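Side-chain contacts in putative isomerase (Sinorhizobium meliloti, PDB 2PPG), which is a putative isomerase with no reaction assigned, built like members of the enolase superfamily from an N-terminal capping domain and a TIM-barrel-type domain: residues A102-L107 with A127-L132; D86-F91 with D123-I128; T299-I304 with A328-A333; D106-M111 with T273-V278; I59-G64 with W133-K138. All blocks are in the same frame, centred on the assembly; numbering follows the deposited sequence.

Overall arrangement
Helix 119-140 is the common element of the N-terminal domain: contacts 1, 2 and 5 all use it, packing it in turn against helix 100-109, helix 77-92 and strand 52-61. Contacts 1 and 2 share Ile128 and their centres lie about 7 Å apart, whereas contact 5 is about 13 Å from contact 1, centre to centre. Contact 4 starts from the helix of contact 1 but crosses to the barrel domain. Contact 3 lies within that domain, about 13 Å from contact 1 between centres, and is tied to it by the salt bridge of Asp105 and Arg303. Contacts 4 and 5, about 24 Å apart between centres, do not touch.

Contact 1 of 5, residues A102-L107 with A127-L132; sequences AIHDDL and AIDIAL
Ile103 and Leu132 make the tightest apolar touch between helices 100-109 and 119-140, with Ile103 CG2 and Leu132 CD2 3.8 Å apart. The two side chains cross obliquely, and the same leucine methyl also lies 4.1 Å from Ile103 CD1, so one branch of the leucine rests against both arms of the isoleucine. The arrangement follows from the isoleucine torsion: with chi1 at -69°, CG2 stands anti to the backbone N while CG1 runs beside it. A turn further along helix 100-109, Leu107 CD1 approaches Ile128 CD1 more loosely, at 4.4 Å. Branched aliphatic residues suit these positions because they fill a buried seam without polar atoms that would need partners.

Along one flank the seam turns polar. His104 CB lies 3.7 Å from Asp129 OD1, a carboxylate oxygen that approaches the imidazole obliquely; ND1 is farther off, 4.2 Å from that OD1, too far to count as a bond. Asp129 has CG anti to its backbone N (chi1 -165°), which swings the carboxylate toward the other helix. Its OD2 is bonded to the backbone N of Thr299 in the barrel domain, so one oxygen of this buried acid finds its partner across the domain boundary.

The helix segments run nearly antiparallel, at 159°, with axes 10.2 Å apart. Helix 77-92 covers the Leu107-Ile128 end, where Phe91 and Thr92 meet Leu107 and Leu88 meets Ile128, while helix 293-310 of the barrel domain lies against Asp129.

Contact 2 of 5, residues D86-F91 with D123-I128; sequences DLLADF and DALAAI
No flat group takes part where Leu88 meets Ala124, Leu125 and Ile128: the contact is made wholly of aliphatic carbons. Leu88 supplies all the contacts from its helix. Its CD1 sits 3.7 Å from Ala124 CB and 3.8 Å from Leu125 CD2, while its CB rests 3.7 Å from Ile128 CD1. CG of Leu88 lies anti to the carbonyl carbon (chi1 -62°), and chi2 near 180° extends CD1 to the three partners, which form an i, i+1, i+4 set on helix 119-140. Alanine suits the position under CD1, since its short CB lets the leucine come close to the helix, and Ile128 extends CD1 far enough to meet the base of Leu88. The Leu88 and Leu125 side chains cross at about a right angle, and Leu125 CD2 also lies 4.1 Å from Leu88 CD2.

The segment axes run at 33° to each other and stay 11.1 Å apart, a separation bridged largely by the length of Leu88. Ile83 of helix 77-92 packs beside Leu88 and Ala124, and Tyr121 also touches Leu88. With dispersion and exclusion of water as its cement, the contact joins two helices of the capping domain by shape, without directional bonds between the segments.

Contact 3 of 5, residues T299-I304 with A328-A333; sequences TQFMRI and AASLQA
Ser330 is the first residue of 328-333 to meet the other helix, laying OG 3.8 Å from Phe301 CZ and 4.0 Å from Phe301 CE1. This oxygen comes to the far end of the ring obliquely. The chi1 of Ser330, -165°, sets OG anti to the backbone N, and its polar partner is NE2 of His343, to which it is hydrogen-bonded; a small hydroxyl residue therefore touches an aromatic ring while bonding to a histidine.

One helical turn on, Ala333 carries the main part of the contact. Its CB is 3.5 Å from Phe301 CD2 and 3.6 Å from Phe301 CE2, again in an oblique approach, and 3.7 Å from the selenium of Met302, a selenomethionine in the crystal. In Met302, chi2 of -64° bends the chain to set SE against the alanine methyl, and the bend at chi3 places CE. A small residue suits this place, for here the backbones draw nearest: the CA atoms of Met302 and Ala333 are 6.8 Å apart.

The two segments cross at -38° and belong to successive helices of the barrel domain, on either side of strand 314-315 in sequence. Met293 also packs on both Phe301 and Ala333. Chemically this is a mainly apolar interface, in which a single hydroxyl, whose hydrogen bond goes to His343 NE2, touches the aromatic ring.

Contact 4 of 5, residues D106-M111 with T273-V278; sequences DLYDLM and TVHDMV
A single tyrosine does nearly all the spanning here: Tyr108 reaches Thr273 and His275 even though the nearest CA pair, Tyr108 and Thr273, is 10.6 Å apart. The target is the start of helix 274-282, where Thr273 is the N-cap and forms a capping box with Asp276. The contact thereby links the capping domain to the barrel domain, the two-domain plan of the enolase superfamily.

Tyr108 leaves its helix with CG anti to the backbone N (chi1 -180°), which points the ring out toward the barrel domain. Its CE1 meets Thr273 CG2 at 4.0 Å; the methyl is oblique to the ring, and the side chains as a whole cross at about a right angle. The phenol oxygen only grazes His275, lying 4.5 Å from its CD2. A long aromatic residue suits this distance between backbones, being able to touch both partners while the helices stay well separated. Glu249 of a neighbouring subunit packs against both Tyr108 and His275, so the junction also lies at a subunit interface.

Threonine divides its two branches between these tasks. CG2 goes to the tyrosine, while OG1 stands between backbone N and carbonyl carbon and accepts a weak bond from His275 N. The capping box adds a bond from Thr273 N to Asp276 OD2, 3.3 Å long and nearly straight at 169°, meeting the oxygen from above the carboxylate plane.

Contact 5 of 5, residues I59-G64 with W133-K138; sequences IETENG and WDLAGK
Leu135 lies across Ile59 at about a right angle but meets Thr61 tip to tip, so the two residues of strand 52-61 engage different branches of one leucine. CD2 goes to the isoleucine, 3.8 Å from Ile59 CG2 and 3.6 Å from the carbonyl O of Ile59. CG and CD1 go to the threonine, whose CG2 lies 3.7 Å from Leu135 CG. Ile59 and Thr61 both direct their CB toward the helix, as Glu60 between them does not. In Thr61, chi1 of 65° sends the methyl toward Leu135 and leaves OG1 turned to Ala65 N, with which it forms a weak hydrogen bond; a beta-branched residue with one apolar and one polar arm suits this end of the strand.

Beside the leucine, one turn of helix is stapled by a 2.9 Å salt bridge between Lys138 NZ and Asp134 OD2; NZ meets OD2 on the syn side, 30° out of the carboxylate plane. Lys138 also forms a salt bridge with Glu379, and Asp134 OD2 accepts a hydrogen bond from Trp68 N. The chemistry divides by position: apolar carbons seat helix 119-140 on the sheet of the capping domain, while charges bind it to strands 66-72 and 378-380.

Contact 1 of 5, residues A102-L107 with A127-L132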
# COMPACT_ATOMS: atom_id res chain seq x y z
N ALA A 102 -20.99 30.60 3.82
CA ALA A 102 -21.80 30.17 2.70
C ALA A 102 -21.51 31.09 1.51
O ALA A 102 -21.39 30.63 0.36
CB ALA A 102 -23.28 30.20 3.08
N ILE A 103 -21.37 32.37 1.80
CA ILE A 103 -20.99 33.35 0.78
C ILE A 103 -19.62 32.99 0.21
O ILE A 103 -19.43 33.00 -1.01
CB ILE A 103 -21.00 34.78 1.37
CG1 ILE A 103 -22.43 35.24 1.68
CG2 ILE A 103 -20.32 35.77 0.44
CD1 ILE A 103 -22.49 36.28 2.83
N HIS A 104 -18.67 32.64 1.07
CA HIS A 104 -17.34 32.25 0.60
C HIS A 104 -17.43 31.12 -0.43
O HIS A 104 -16.75 31.15 -1.45
CB HIS A 104 -16.43 31.82 1.75
CG HIS A 104 -15.10 31.34 1.28
ND1 HIS A 104 -14.05 32.19 1.00
CD2 HIS A 104 -14.66 30.09 0.98
CE1 HIS A 104 -13.02 31.49 0.56
NE2 HIS A 104 -13.36 30.21 0.55
N ASP A 105 -18.26 30.12 -0.14
CA ASP A 105 -18.46 28.99 -1.03
C ASP A 105 -19.17 29.39 -2.32
O ASP A 105 -18.77 28.97 -3.39
CB ASP A 105 -19.24 27.88 -0.32
CG ASP A 105 -18.40 27.16 0.73
OD1 ASP A 105 -17.16 27.11 0.58
OD2 ASP A 105 -18.99 26.63 1.70
N ASP A 106 -20.23 30.18 -2.20
CA ASP A 106 -20.95 30.68 -3.38
C ASP A 106 -20.02 31.37 -4.36
O ASP A 106 -20.10 31.11 -5.56
CB ASP A 106 -22.07 31.64 -2.97
CG ASP A 106 -23.27 30.92 -2.38
OD1 ASP A 106 -23.28 29.67 -2.38
OD2 ASP A 106 -24.22 31.61 -1.92
N LEU A 107 -19.12 32.21 -3.85
CA LEU A 107 -18.19 33.00 -4.67
C LEU A 107 -17.08 32.14 -5.23
O LEU A 107 -16.55 32.37 -6.32
CB LEU A 107 -17.55 34.12 -3.84
CG LEU A 107 -18.37 35.22 -3.16
CD1 LEU A 107 -17.44 36.22 -2.42
CD2 LEU A 107 -19.28 35.94 -4.15
N ALA A 127 -10.19 38.48 1.67
CA ALA A 127 -10.35 39.84 2.16
C ALA A 127 -11.81 40.18 2.37
O ALA A 127 -12.14 40.87 3.34
CB ALA A 127 -9.72 40.81 1.22
N ILE A 128 -12.66 39.72 1.45
CA ILE A 128 -14.11 39.85 1.60
C ILE A 128 -14.60 39.03 2.81
O ILE A 128 -15.41 39.49 3.62
CB ILE A 128 -14.82 39.35 0.35
CG1 ILE A 128 -14.55 40.30 -0.81
CG2 ILE A 128 -16.33 39.26 0.59
CD1 ILE A 128 -15.54 40.14 -1.94
N ASP A 129 -14.08 37.81 2.93
CA ASP A 129 -14.45 36.93 4.01
C ASP A 129 -14.22 37.62 5.35
O ASP A 129 -15.11 37.65 6.22
CB ASP A 129 -13.67 35.62 3.94
CG ASP A 129 -14.26 34.54 4.83
OD1 ASP A 129 -15.40 34.09 4.52
OD2 ASP A 129 -13.58 34.15 5.82
N ILE A 130 -13.03 38.19 5.51
CA ILE A 130 -12.66 38.76 6.79
C ILE A 130 -13.60 39.92 7.14
O ILE A 130 -14.13 39.97 8.25
CB ILE A 130 -11.16 39.16 6.83
CG1 ILE A 130 -10.29 37.89 6.73
CG2 ILE A 130 -10.83 39.97 8.09
CD1 ILE A 130 -8.80 38.16 6.62
N ALA A 131 -13.85 40.80 6.17
CA ALA A 131 -14.76 41.92 6.38
C ALA A 131 -16.19 41.46 6.71
O ALA A 131 -16.87 42.06 7.56
CB ALA A 131 -14.76 42.83 5.17
N LEU A 132 -16.63 40.40 6.05
CA LEU A 132 -17.90 39.76 6.38
C LEU A 132 -17.95 39.29 7.83
O LEU A 132 -18.90 39.58 8.56
CB LEU A 132 -18.21 38.61 5.42
CG LEU A 132 -19.22 38.87 4.29
CD1 LEU A 132 -19.43 40.35 3.96
CD2 LEU A 132 -18.86 38.07 3.04

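Contact 2 of 5, residues D86-F91 with D123-I128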
# COMPACT_ATOMS: atom_id res chain seq x y z
N ASP A 86 -14.80 44.05 -10.01
CA ASP A 86 -15.43 43.70 -11.27
C ASP A 86 -16.37 42.50 -11.13
O ASP A 86 -17.44 42.46 -11.77
CB ASP A 86 -14.38 43.43 -12.35
CG ASP A 86 -14.99 43.15 -13.71
OD1 ASP A 86 -15.85 43.94 -14.16
OD2 ASP A 86 -14.64 42.13 -14.33
N LEU A 87 -15.99 41.54 -10.31
CA LEU A 87 -16.77 40.32 -10.17
C LEU A 87 -17.44 40.17 -8.81
O LEU A 87 -18.67 40.06 -8.74
CB LEU A 87 -15.91 39.10 -10.47
CG LEU A 87 -16.59 37.75 -10.23
CD1 LEU A 87 -17.74 37.52 -11.23
CD2 LEU A 87 -15.58 36.62 -10.27
N LEU A 88 -16.65 40.15 -7.74
CA LEU A 88 -17.15 39.68 -6.45
C LEU A 88 -18.16 40.57 -5.76
O LEU A 88 -19.13 40.09 -5.18
CB LEU A 88 -15.98 39.39 -5.51
CG LEU A 88 -15.02 38.30 -5.97
CD1 LEU A 88 -13.95 38.15 -4.92
CD2 LEU A 88 -15.76 37.00 -6.18
N ALA A 89 -17.92 41.88 -5.82
CA ALA A 89 -18.75 42.85 -5.13
C ALA A 89 -20.24 42.65 -5.40
O ALA A 89 -21.05 42.56 -4.47
CB ALA A 89 -18.31 44.27 -5.48
N ASP A 90 -20.61 42.57 -6.68
CA ASP A 90 -22.02 42.48 -7.04
C ASP A 90 -22.67 41.15 -6.68
O ASP A 90 -23.89 41.02 -6.71
CB ASP A 90 -22.23 42.84 -8.51
CG ASP A 90 -22.03 44.32 -8.77
OD1 ASP A 90 -22.56 45.13 -7.98
OD2 ASP A 90 -21.35 44.69 -9.75
N PHE A 91 -21.85 40.16 -6.32
CA PHE A 91 -22.40 38.90 -5.82
C PHE A 91 -22.38 38.83 -4.31
O PHE A 91 -22.88 37.87 -3.72
CB PHE A 91 -21.68 37.70 -6.45
CG PHE A 91 -22.06 37.50 -7.88
CD1 PHE A 91 -23.29 36.97 -8.21
CD2 PHE A 91 -21.20 37.91 -8.89
CE1 PHE A 91 -23.66 36.81 -9.54
CE2 PHE A 91 -21.55 37.75 -10.23
CZ PHE A 91 -22.79 37.21 -10.55
N ASP A 123 -7.17 35.05 -2.67
CA ASP A 123 -6.74 36.29 -2.03
C ASP A 123 -7.91 37.28 -1.92
O ASP A 123 -8.15 37.85 -0.85
CB ASP A 123 -5.59 36.94 -2.80
CG ASP A 123 -4.21 36.48 -2.30
OD1 ASP A 123 -4.13 35.56 -1.46
OD2 ASP A 123 -3.19 37.06 -2.76
N ALA A 124 -8.63 37.47 -3.02
CA ALA A 124 -9.80 38.34 -3.07
C ALA A 124 -10.93 37.86 -2.16
O ALA A 124 -11.65 38.67 -1.57
CB ALA A 124 -10.30 38.48 -4.49
N LEU A 125 -11.08 36.54 -2.05
CA LEU A 125 -12.11 35.96 -1.20
C LEU A 125 -11.74 36.17 0.25
O LEU A 125 -12.57 36.58 1.05
CB LEU A 125 -12.29 34.46 -1.48
CG LEU A 125 -12.78 34.07 -2.88
CD1 LEU A 125 -12.89 32.57 -2.99
CD2 LEU A 125 -14.10 34.72 -3.20
N ALA A 126 -10.48 35.92 0.55
CA ALA A 126 -9.96 36.06 1.91
C ALA A 126 -10.25 37.44 2.51
O ALA A 126 -10.55 37.56 3.70
CB ALA A 126 -8.46 35.79 1.91
N ALA A 127 -10.19 38.48 1.67
CA ALA A 127 -10.35 39.84 2.16
C ALA A 127 -11.81 40.18 2.37
O ALA A 127 -12.14 40.87 3.34
CB ALA A 127 -9.72 40.81 1.22
N ILE A 128 -12.66 39.72 1.45
CA ILE A 128 -14.11 39.85 1.60
C ILE A 128 -14.60 39.03 2.81
O ILE A 128 -15.41 39.49 3.62
CB ILE A 128 -14.82 39.35 0.35
CG1 ILE A 128 -14.55 40.30 -0.81
CG2 ILE A 128 -16.33 39.26 0.59
CD1 ILE A 128 -15.54 40.14 -1.94

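Contact 3 of 5, residues T299-I304 with A328-A333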
# COMPACT_ATOMS: atom_id res chain seq x y z
N THR A 299 -12.95 31.72 6.99
CA THR A 299 -13.66 30.48 6.67
C THR A 299 -12.69 29.35 6.35
O THR A 299 -12.82 28.24 6.85
CB THR A 299 -14.62 30.67 5.48
OG1 THR A 299 -15.65 31.61 5.84
CG2 THR A 299 -15.26 29.35 5.09
N GLN A 300 -11.71 29.65 5.51
CA GLN A 300 -10.81 28.63 5.03
C GLN A 300 -9.84 28.29 6.15
O GLN A 300 -9.54 27.12 6.39
CB GLN A 300 -10.10 29.17 3.80
CG GLN A 300 -9.83 28.18 2.74
CD GLN A 300 -11.06 27.47 2.23
OE1 GLN A 300 -11.91 28.05 1.55
NE2 GLN A 300 -11.14 26.18 2.51
N PHE A 301 -9.38 29.33 6.84
CA PHE A 301 -8.48 29.22 7.98
C PHE A 301 -9.04 28.25 9.02
O PHE A 301 -8.32 27.40 9.53
CB PHE A 301 -8.29 30.62 8.58
CG PHE A 301 -7.13 30.75 9.55
CD1 PHE A 301 -5.90 31.21 9.11
CD2 PHE A 301 -7.30 30.48 10.91
CE1 PHE A 301 -4.83 31.36 10.02
CE2 PHE A 301 -6.23 30.62 11.82
CZ PHE A 301 -5.00 31.06 11.38
N MSE A 302 -10.33 28.39 9.32
CA MSE A 302 -10.97 27.52 10.31
C MSE A 302 -11.15 26.09 9.79
O MSE A 302 -11.05 25.13 10.56
CB MSE A 302 -12.31 28.10 10.78
CG MSE A 302 -12.18 29.41 11.57
SE MSE A 302 -11.20 29.22 13.27
CE MSE A 302 -12.51 28.12 14.23
N ARG A 303 -11.41 25.96 8.49
CA ARG A 303 -11.47 24.62 7.87
C ARG A 303 -10.13 23.89 8.00
O ARG A 303 -10.09 22.70 8.28
CB ARG A 303 -11.98 24.68 6.41
CG ARG A 303 -13.49 25.02 6.31
CD ARG A 303 -14.02 25.31 4.88
NE ARG A 303 -15.41 25.78 4.93
CZ ARG A 303 -16.18 26.10 3.89
NH1 ARG A 303 -15.73 26.00 2.65
NH2 ARG A 303 -17.43 26.51 4.09
N ILE A 304 -9.03 24.62 7.84
CA ILE A 304 -7.70 24.06 7.96
C ILE A 304 -7.37 23.71 9.41
O ILE A 304 -6.83 22.65 9.69
CB ILE A 304 -6.65 25.01 7.39
CG1 ILE A 304 -6.79 25.05 5.87
CG2 ILE A 304 -5.24 24.59 7.81
CD1 ILE A 304 -5.63 25.68 5.15
N ALA A 328 -5.22 40.53 12.72
CA ALA A 328 -6.19 40.49 13.80
C ALA A 328 -7.19 39.34 13.59
O ALA A 328 -7.59 38.67 14.55
CB ALA A 328 -6.89 41.81 13.92
N ALA A 329 -7.56 39.10 12.34
CA ALA A 329 -8.35 37.92 12.02
C ALA A 329 -7.59 36.67 12.49
O ALA A 329 -8.16 35.79 13.13
CB ALA A 329 -8.64 37.85 10.54
N SER A 330 -6.30 36.62 12.20
CA SER A 330 -5.49 35.47 12.59
C SER A 330 -5.54 35.19 14.10
O SER A 330 -5.64 34.03 14.53
CB SER A 330 -4.05 35.65 12.13
OG SER A 330 -3.38 34.42 12.19
N LEU A 331 -5.50 36.25 14.89
CA LEU A 331 -5.58 36.14 16.35
C LEU A 331 -6.95 35.71 16.85
O LEU A 331 -7.04 34.91 17.77
CB LEU A 331 -5.19 37.47 16.98
CG LEU A 331 -3.74 37.88 16.73
CD1 LEU A 331 -3.46 39.11 17.56
CD2 LEU A 331 -2.78 36.73 17.08
N GLN A 332 -8.00 36.24 16.24
CA GLN A 332 -9.36 35.82 16.56
C GLN A 332 -9.57 34.33 16.29
O GLN A 332 -10.15 33.61 17.11
CB GLN A 332 -10.39 36.64 15.78
CG GLN A 332 -10.59 38.06 16.28
CD GLN A 332 -11.25 38.14 17.65
OE1 GLN A 332 -11.94 37.21 18.09
NE2 GLN A 332 -11.06 39.27 18.34
N ALA A 333 -9.11 33.87 15.12
CA ALA A 333 -9.33 32.48 14.74
C ALA A 333 -8.46 31.57 15.58
O ALA A 333 -8.92 30.54 16.07
CB ALA A 333 -9.08 32.29 13.29

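Contact 4 of 5, residues D106-M111 with T273-V278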
# COMPACT_ATOMS: atom_id res chain seq x y z
N ASP A 106 -20.23 30.18 -2.20
CA ASP A 106 -20.95 30.68 -3.38
C ASP A 106 -20.02 31.37 -4.36
O ASP A 106 -20.10 31.11 -5.56
CB ASP A 106 -22.07 31.64 -2.97
CG ASP A 106 -23.27 30.92 -2.38
OD1 ASP A 106 -23.28 29.67 -2.38
OD2 ASP A 106 -24.22 31.61 -1.92
N LEU A 107 -19.12 32.21 -3.85
CA LEU A 107 -18.19 33.00 -4.67
C LEU A 107 -17.08 32.14 -5.23
O LEU A 107 -16.55 32.37 -6.32
CB LEU A 107 -17.55 34.12 -3.84
CG LEU A 107 -18.37 35.22 -3.16
CD1 LEU A 107 -17.44 36.22 -2.42
CD2 LEU A 107 -19.28 35.94 -4.15
N TYR A 108 -16.70 31.14 -4.46
CA TYR A 108 -15.70 30.20 -4.90
C TYR A 108 -16.27 29.31 -6.03
O TYR A 108 -15.62 29.06 -7.04
CB TYR A 108 -15.27 29.39 -3.71
CG TYR A 108 -14.23 28.36 -3.99
CD1 TYR A 108 -12.90 28.60 -3.66
CD2 TYR A 108 -14.57 27.14 -4.54
CE1 TYR A 108 -11.93 27.64 -3.88
CE2 TYR A 108 -13.61 26.17 -4.76
CZ TYR A 108 -12.29 26.43 -4.44
OH TYR A 108 -11.34 25.48 -4.67
N ASP A 109 -17.51 28.87 -5.86
CA ASP A 109 -18.20 28.10 -6.90
C ASP A 109 -18.36 28.87 -8.21
O ASP A 109 -18.55 28.27 -9.26
CB ASP A 109 -19.56 27.62 -6.41
CG ASP A 109 -19.45 26.53 -5.34
OD1 ASP A 109 -18.37 25.92 -5.20
OD2 ASP A 109 -20.46 26.28 -4.64
N LEU A 110 -18.27 30.20 -8.14
CA LEU A 110 -18.40 31.06 -9.31
C LEU A 110 -17.32 30.81 -10.39
O LEU A 110 -17.58 31.00 -11.59
CB LEU A 110 -18.38 32.52 -8.87
CG LEU A 110 -19.62 33.41 -9.03
CD1 LEU A 110 -20.97 32.66 -9.14
CD2 LEU A 110 -19.66 34.44 -7.92
N MSE A 111 -16.14 30.37 -9.98
CA MSE A 111 -15.00 30.26 -10.89
C MSE A 111 -14.25 28.92 -10.87
O MSE A 111 -13.36 28.71 -11.68
CB MSE A 111 -14.03 31.40 -10.62
CG MSE A 111 -14.57 32.77 -10.98
SE MSE A 111 -14.36 33.13 -12.88
CE MSE A 111 -12.53 33.78 -12.85
N THR A 273 -6.74 26.78 0.42
CA THR A 273 -7.90 26.08 1.00
C THR A 273 -7.49 24.82 1.75
O THR A 273 -6.36 24.32 1.63
CB THR A 273 -8.90 25.64 -0.08
OG1 THR A 273 -8.26 24.68 -0.92
CG2 THR A 273 -9.39 26.83 -0.93
N VAL A 274 -8.45 24.28 2.51
CA VAL A 274 -8.29 23.00 3.19
C VAL A 274 -7.95 21.89 2.19
O VAL A 274 -7.33 20.88 2.54
CB VAL A 274 -9.55 22.67 4.02
CG1 VAL A 274 -10.81 22.63 3.14
CG2 VAL A 274 -9.37 21.36 4.80
N HIS A 275 -8.33 22.08 0.93
CA HIS A 275 -8.02 21.09 -0.11
C HIS A 275 -6.51 20.92 -0.32
O HIS A 275 -6.03 19.80 -0.47
CB HIS A 275 -8.75 21.42 -1.41
CG HIS A 275 -10.24 21.43 -1.26
ND1 HIS A 275 -10.95 20.31 -0.90
CD2 HIS A 275 -11.14 22.43 -1.39
CE1 HIS A 275 -12.24 20.61 -0.82
NE2 HIS A 275 -12.38 21.89 -1.12
N ASP A 276 -5.77 22.02 -0.30
CA ASP A 276 -4.30 21.93 -0.36
C ASP A 276 -3.73 21.07 0.75
O ASP A 276 -2.72 20.42 0.56
CB ASP A 276 -3.67 23.33 -0.30
CG ASP A 276 -4.12 24.20 -1.44
OD1 ASP A 276 -4.35 23.66 -2.53
OD2 ASP A 276 -4.26 25.43 -1.25
N MSE A 277 -4.41 21.04 1.91
CA MSE A 277 -3.92 20.30 3.08
C MSE A 277 -3.99 18.77 2.99
O MSE A 277 -3.06 18.07 3.39
CB MSE A 277 -4.67 20.74 4.33
CG MSE A 277 -3.98 20.28 5.58
SE MSE A 277 -4.65 21.08 7.23
CE MSE A 277 -3.48 20.13 8.50
N VAL A 278 -5.11 18.27 2.46
CA VAL A 278 -5.39 16.83 2.38
C VAL A 278 -4.23 15.95 1.89
O VAL A 278 -3.83 15.01 2.58
CB VAL A 278 -6.65 16.58 1.53
CG1 VAL A 278 -6.96 15.10 1.42
CG2 VAL A 278 -7.82 17.33 2.12

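Contact 5 of 5, residues I59-G64 with W133-K138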
# COMPACT_ATOMS: atom_id res chain seq x y z
N ILE A 59 -16.34 47.06 3.90
CA ILE A 59 -17.68 46.63 3.54
C ILE A 59 -18.70 47.26 4.48
O ILE A 59 -18.54 47.21 5.69
CB ILE A 59 -17.81 45.07 3.59
CG1 ILE A 59 -16.79 44.42 2.65
CG2 ILE A 59 -19.25 44.64 3.24
CD1 ILE A 59 -17.03 42.95 2.37
N GLU A 60 -19.74 47.85 3.90
CA GLU A 60 -20.76 48.51 4.69
C GLU A 60 -22.16 47.91 4.47
O GLU A 60 -22.59 47.69 3.34
CB GLU A 60 -20.77 50.02 4.40
CG GLU A 60 -21.78 50.82 5.24
CD GLU A 60 -21.70 52.33 4.98
OE1 GLU A 60 -20.68 52.79 4.43
OE2 GLU A 60 -22.67 53.05 5.35
N THR A 61 -22.86 47.67 5.58
CA THR A 61 -24.24 47.19 5.55
C THR A 61 -25.23 48.32 5.35
O THR A 61 -24.89 49.48 5.46
CB THR A 61 -24.60 46.48 6.85
OG1 THR A 61 -24.58 47.42 7.93
CG2 THR A 61 -23.61 45.37 7.14
N GLU A 62 -26.48 47.96 5.05
CA GLU A 62 -27.55 48.92 4.81
C GLU A 62 -27.80 49.87 6.00
O GLU A 62 -28.17 51.02 5.81
CB GLU A 62 -28.84 48.17 4.46
CG GLU A 62 -29.75 48.91 3.52
CD GLU A 62 -29.19 48.99 2.12
OE1 GLU A 62 -28.60 47.99 1.65
OE2 GLU A 62 -29.33 50.05 1.47
N ASN A 63 -27.57 49.39 7.22
CA ASN A 63 -27.80 50.18 8.43
C ASN A 63 -26.54 50.86 8.95
O ASN A 63 -26.52 51.38 10.07
CB ASN A 63 -28.38 49.31 9.55
CG ASN A 63 -29.67 48.62 9.14
OD1 ASN A 63 -30.46 49.15 8.36
ND2 ASN A 63 -29.89 47.42 9.68
N GLY A 64 -25.48 50.84 8.15
CA GLY A 64 -24.30 51.64 8.46
C GLY A 64 -23.20 50.98 9.27
O GLY A 64 -22.24 51.65 9.66
N TRP A 133 -16.91 38.57 8.26
CA TRP A 133 -16.89 38.06 9.62
C TRP A 133 -16.84 39.23 10.59
O TRP A 133 -17.50 39.20 11.64
CB TRP A 133 -15.70 37.13 9.82
CG TRP A 133 -15.98 35.75 9.31
CD1 TRP A 133 -15.55 35.21 8.14
CD2 TRP A 133 -16.76 34.75 9.96
NE1 TRP A 133 -16.02 33.92 8.02
CE2 TRP A 133 -16.76 33.61 9.13
CE3 TRP A 133 -17.45 34.69 11.18
CZ2 TRP A 133 -17.43 32.44 9.47
CZ3 TRP A 133 -18.11 33.53 11.52
CH2 TRP A 133 -18.09 32.42 10.67
N ASP A 134 -16.08 40.26 10.23
CA ASP A 134 -15.99 41.47 11.03
C ASP A 134 -17.38 42.06 11.27
O ASP A 134 -17.73 42.38 12.41
CB ASP A 134 -15.10 42.49 10.33
CG ASP A 134 -14.67 43.62 11.25
OD1 ASP A 134 -14.28 43.33 12.41
OD2 ASP A 134 -14.73 44.80 10.79
N LEU A 135 -18.15 42.19 10.20
CA LEU A 135 -19.53 42.65 10.30
C LEU A 135 -20.36 41.79 11.25
O LEU A 135 -21.08 42.31 12.11
CB LEU A 135 -20.19 42.63 8.93
CG LEU A 135 -20.37 43.92 8.14
CD1 LEU A 135 -20.17 45.12 9.02
CD2 LEU A 135 -19.46 43.96 6.94
N ALA A 136 -20.27 40.48 11.09
CA ALA A 136 -21.07 39.56 11.90
C ALA A 136 -20.79 39.77 13.40
O ALA A 136 -21.73 39.91 14.18
CB ALA A 136 -20.83 38.11 11.47
N GLY A 137 -19.52 39.81 13.79
CA GLY A 137 -19.14 40.15 15.16
C GLY A 137 -19.68 41.50 15.65
O GLY A 137 -20.22 41.61 16.76
N LYS A 138 -19.56 42.52 14.81
CA LYS A 138 -20.07 43.85 15.16
C LYS A 138 -21.58 43.88 15.32
O LYS A 138 -22.09 44.43 16.29
CB LYS A 138 -19.60 44.89 14.15
CG LYS A 138 -18.14 45.21 14.29
CD LYS A 138 -17.66 46.28 13.31
CE LYS A 138 -16.21 46.61 13.59
NZ LYS A 138 -15.49 47.12 12.38